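Structural protein (unclassified Rudivirus, PDB 6WQ0) self-assembles into a helical, filamentous nucleocapsid whose subunits wrap around the viral DNA, holding it in the A-form and protecting it. Local coordinates at residues 54-59 with 79-84. Sequence-based numbering, arbitrary orientation.
Sequences SVNEQV and YGLKVA. With nucleotides of chain A.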
ATOM      1  N   SER C  54     -11.873 -70.805  39.908  1.00 20.40           N
ATOM      2  CA  SER C  54     -12.183 -71.560  41.114  1.00 20.40           C
ATOM      3  C   SER C  54     -11.780 -73.022  40.977  1.00 20.40           C
ATOM      4  O   SER C  54     -11.312 -73.638  41.941  1.00 20.40           O
ATOM      5  CB  SER C  54     -13.667 -71.431  41.440  1.00 20.40           C
ATOM      6  OG  SER C  54     -14.463 -72.014  40.430  1.00 20.40           O
ATOM      7  N   VAL C  55     -11.952 -73.595  39.785  1.00 20.68           N
ATOM      8  CA  VAL C  55     -11.496 -74.959  39.544  1.00 20.68           C
ATOM      9  C   VAL C  55      -9.985 -75.042  39.686  1.00 20.68           C
ATOM     10  O   VAL C  55      -9.452 -76.002  40.250  1.00 20.68           O
ATOM     11  CB  VAL C  55     -11.960 -75.449  38.159  1.00 20.68           C
ATOM     12  CG1 VAL C  55     -11.153 -76.655  37.713  1.00 20.68           C
ATOM     13  CG2 VAL C  55     -13.429 -75.783  38.184  1.00 20.68           C
ATOM     14  N   ASN C  56      -9.269 -74.038  39.181  1.00 20.52           N
ATOM     15  CA  ASN C  56      -7.819 -74.007  39.342  1.00 20.52           C
ATOM     16  C   ASN C  56      -7.430 -74.065  40.812  1.00 20.52           C
ATOM     17  O   ASN C  56      -6.598 -74.886  41.217  1.00 20.52           O
ATOM     18  CB  ASN C  56      -7.246 -72.751  38.689  1.00 20.52           C
ATOM     19  CG  ASN C  56      -6.938 -72.945  37.225  1.00 20.52           C
ATOM     20  OD1 ASN C  56      -6.533 -74.020  36.804  1.00 20.52           O
ATOM     21  ND2 ASN C  56      -7.120 -71.894  36.443  1.00 20.52           N
ATOM     22  N   GLU C  57      -8.042 -73.208  41.632  1.00 22.27           N
ATOM     23  CA  GLU C  57      -7.682 -73.156  43.049  1.00 22.27           C
ATOM     24  C   GLU C  57      -8.029 -74.454  43.777  1.00 22.27           C
ATOM     25  O   GLU C  57      -7.224 -74.968  44.569  1.00 22.27           O
ATOM     26  CB  GLU C  57      -8.365 -71.961  43.703  1.00 22.27           C
ATOM     27  CG  GLU C  57      -7.970 -70.647  43.064  1.00 22.27           C
ATOM     28  CD  GLU C  57      -8.963 -69.536  43.318  1.00 22.27           C
ATOM     29  OE1 GLU C  57      -9.973 -69.783  44.009  1.00 22.27           O
ATOM     30  OE2 GLU C  57      -8.735 -68.415  42.819  1.00 22.27           O
ATOM     31  N   GLN C  58      -9.211 -75.013  43.508  1.00 23.55           N
ATOM     32  CA  GLN C  58      -9.608 -76.250  44.175  1.00 23.55           C
ATOM     33  C   GLN C  58      -8.734 -77.428  43.760  1.00 23.55           C
ATOM     34  O   GLN C  58      -8.340 -78.244  44.603  1.00 23.55           O
ATOM     35  CB  GLN C  58     -11.071 -76.550  43.879  1.00 23.55           C
ATOM     36  CG  GLN C  58     -12.029 -75.596  44.526  1.00 23.55           C
ATOM     37  CD  GLN C  58     -13.429 -76.131  44.545  1.00 23.55           C
ATOM     38  OE1 GLN C  58     -13.945 -76.583  43.526  1.00 23.55           O
ATOM     39  NE2 GLN C  58     -14.056 -76.102  45.712  1.00 23.55           N
ATOM     40  N   VAL C  59      -8.430 -77.549  42.467  1.00 22.67           N
ATOM     41  CA  VAL C  59      -7.594 -78.652  42.014  1.00 22.67           C
ATOM     42  C   VAL C  59      -6.181 -78.509  42.556  1.00 22.67           C
ATOM     43  O   VAL C  59      -5.535 -79.509  42.871  1.00 22.67           O
ATOM     44  CB  VAL C  59      -7.613 -78.748  40.476  1.00 22.67           C
ATOM     45  CG1 VAL C  59      -6.610 -79.774  39.993  1.00 22.67           C
ATOM     46  CG2 VAL C  59      -8.998 -79.114  39.988  1.00 22.67           C
ATOM     47  N   TYR C  79      -6.912 -81.744  32.932  1.00 21.86           N
ATOM     48  CA  TYR C  79      -8.083 -82.599  33.064  1.00 21.86           C
ATOM     49  C   TYR C  79      -9.203 -81.849  33.760  1.00 21.86           C
ATOM     50  O   TYR C  79     -10.319 -81.751  33.236  1.00 21.86           O
ATOM     51  CB  TYR C  79      -7.731 -83.875  33.826  1.00 21.86           C
ATOM     52  CG  TYR C  79      -8.929 -84.728  34.168  1.00 21.86           C
ATOM     53  CD1 TYR C  79      -9.482 -85.585  33.230  1.00 21.86           C
ATOM     54  CD2 TYR C  79      -9.507 -84.679  35.428  1.00 21.86           C
ATOM     55  CE1 TYR C  79     -10.572 -86.359  33.538  1.00 21.86           C
ATOM     56  CE2 TYR C  79     -10.597 -85.450  35.739  1.00 21.86           C
ATOM     57  CZ  TYR C  79     -11.124 -86.290  34.793  1.00 21.86           C
ATOM     58  OH  TYR C  79     -12.213 -87.059  35.110  1.00 21.86           O
ATOM     59  N   GLY C  80      -8.891 -81.236  34.904  1.00 20.32           N
ATOM     60  CA  GLY C  80      -9.908 -80.496  35.623  1.00 20.32           C
ATOM     61  C   GLY C  80     -10.596 -79.485  34.737  1.00 20.32           C
ATOM     62  O   GLY C  80     -11.823 -79.496  34.606  1.00 20.32           O
ATOM     63  N   LEU C  81      -9.812 -78.652  34.050  1.00 19.45           N
ATOM     64  CA  LEU C  81     -10.424 -77.628  33.220  1.00 19.45           C
ATOM     65  C   LEU C  81     -11.274 -78.263  32.137  1.00 19.45           C
ATOM     66  O   LEU C  81     -12.417 -77.848  31.926  1.00 19.45           O
ATOM     67  CB  LEU C  81      -9.352 -76.725  32.617  1.00 19.45           C
ATOM     68  CG  LEU C  81      -8.515 -75.911  33.602  1.00 19.45           C
ATOM     69  CD1 LEU C  81      -7.436 -75.158  32.862  1.00 19.45           C
ATOM     70  CD2 LEU C  81      -9.385 -74.962  34.389  1.00 19.45           C
ATOM     71  N   LYS C  82     -10.759 -79.325  31.516  1.00 19.70           N
ATOM     72  CA  LYS C  82     -11.532 -80.061  30.528  1.00 19.70           C
ATOM     73  C   LYS C  82     -12.891 -80.448  31.088  1.00 19.70           C
ATOM     74  O   LYS C  82     -13.927 -80.135  30.490  1.00 19.70           O
ATOM     75  CB  LYS C  82     -10.747 -81.293  30.083  1.00 19.70           C
ATOM     76  CG  LYS C  82     -11.222 -81.930  28.808  1.00 19.70           C
ATOM     77  CD  LYS C  82     -10.849 -81.124  27.603  1.00 19.70           C
ATOM     78  CE  LYS C  82     -11.178 -81.854  26.323  1.00 19.70           C
ATOM     79  NZ  LYS C  82     -10.325 -83.051  26.188  1.00 19.70           N
ATOM     80  N   VAL C  83     -12.911 -81.058  32.274  1.00 20.00           N
ATOM     81  CA  VAL C  83     -14.179 -81.469  32.868  1.00 20.00           C
ATOM     82  C   VAL C  83     -15.092 -80.267  33.046  1.00 20.00           C
ATOM     83  O   VAL C  83     -16.268 -80.305  32.668  1.00 20.00           O
ATOM     84  CB  VAL C  83     -13.938 -82.197  34.201  1.00 20.00           C
ATOM     85  CG1 VAL C  83     -15.248 -82.432  34.907  1.00 20.00           C
ATOM     86  CG2 VAL C  83     -13.227 -83.506  33.964  1.00 20.00           C
ATOM     87  N   ALA C  84     -14.554 -79.168  33.583  1.00 19.34           N
ATOM     88  CA  ALA C  84     -15.374 -77.983  33.778  1.00 19.34           C
ATOM     89  C   ALA C  84     -15.962 -77.510  32.462  1.00 19.34           C
ATOM     90  O   ALA C  84     -17.141 -77.141  32.406  1.00 19.34           O
ATOM     91  CB  ALA C  84     -14.552 -76.878  34.435  1.00 19.34           C
TER
ATOM     92  P    DA A 145      -9.595 -77.798  26.497  1.00 16.44           P
ATOM     93  OP1  DA A 145     -10.854 -78.456  26.138  1.00 16.44           O
ATOM     94  OP2  DA A 145      -8.680 -77.353  25.437  1.00 16.44           O
ATOM     95  O5'  DA A 145      -9.920 -76.522  27.386  1.00 16.44           O
ATOM     96  C5'  DA A 145     -10.803 -76.617  28.477  1.00 16.44           C
ATOM     97  C4'  DA A 145     -10.707 -75.383  29.347  1.00 16.44           C
ATOM     98  O4'  DA A 145      -9.327 -75.154  29.692  1.00 16.44           O
ATOM     99  C3'  DA A 145     -11.123 -74.090  28.686  1.00 16.44           C
ATOM    100  O3'  DA A 145     -12.523 -73.938  28.722  1.00 16.44           O
ATOM    101  C2'  DA A 145     -10.435 -73.070  29.573  1.00 16.44           C
ATOM    102  C1'  DA A 145      -9.116 -73.767  29.877  1.00 16.44           C
ATOM    103  N9   DA A 145      -8.011 -73.329  29.028  1.00 16.44           N
ATOM    104  C8   DA A 145      -7.372 -74.040  28.056  1.00 16.44           C
ATOM    105  N7   DA A 145      -6.414 -73.377  27.462  1.00 16.44           N
ATOM    106  C5   DA A 145      -6.426 -72.149  28.094  1.00 16.44           C
ATOM    107  C6   DA A 145      -5.651 -70.993  27.929  1.00 16.44           C
ATOM    108  N6   DA A 145      -4.667 -70.890  27.039  1.00 16.44           N
ATOM    109  N1   DA A 145      -5.923 -69.941  28.729  1.00 16.44           N
ATOM    110  C2   DA A 145      -6.906 -70.052  29.619  1.00 16.44           C
ATOM    111  N3   DA A 145      -7.696 -71.082  29.861  1.00 16.44           N
ATOM    112  C4   DA A 145      -7.399 -72.108  29.061  1.00 16.44           C
TER
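With chi1 at 162°, Val55 sets CG1 anti to its backbone N and CG2 anti to its carbonyl carbon, so the two methyls fork over helix 79-84. Leu81 has CG anti to its carbonyl carbon, and chi2 of 176° sets CD1 anti to CA, beside the DNA sugar, so that the other branch, CD2, faces helix 54-59 although CB does not point there. One prong of the fork, Val55 CG1, lies 4.1 Å from Leu81 CD2, the two side chains crossing obliquely, and also meets the main chain at Gly80. The other, Val55 CG2, touches Ala84 CB at 4.1 Å, one helical turn beyond Gly80. The CB of Val59 also points to this side; the segment axes stay 9.7 Å apart, and no hydrogen bond joins them. The Asn56 side-chain amide borders the same Leu81 methyl, CD2. Leu81 also serves a second surface: its CB is 3.3 Å from O4' of DA145 of chain A, and CD1 lies by the same deoxyribose. Lys82 runs along the phosphate, bent at chi2 and chi4, with CD near OP1. Ile125 of helix 115-126 and Phe52 extend the apolar cluster around Val55 and Ala84. The 139° angle between helix directions identifies an oblique, roughly antiparallel helix pair in the all-helical rudivirus coat-protein fold, one side of which lines the DNA-binding surface of the nucleocapsid.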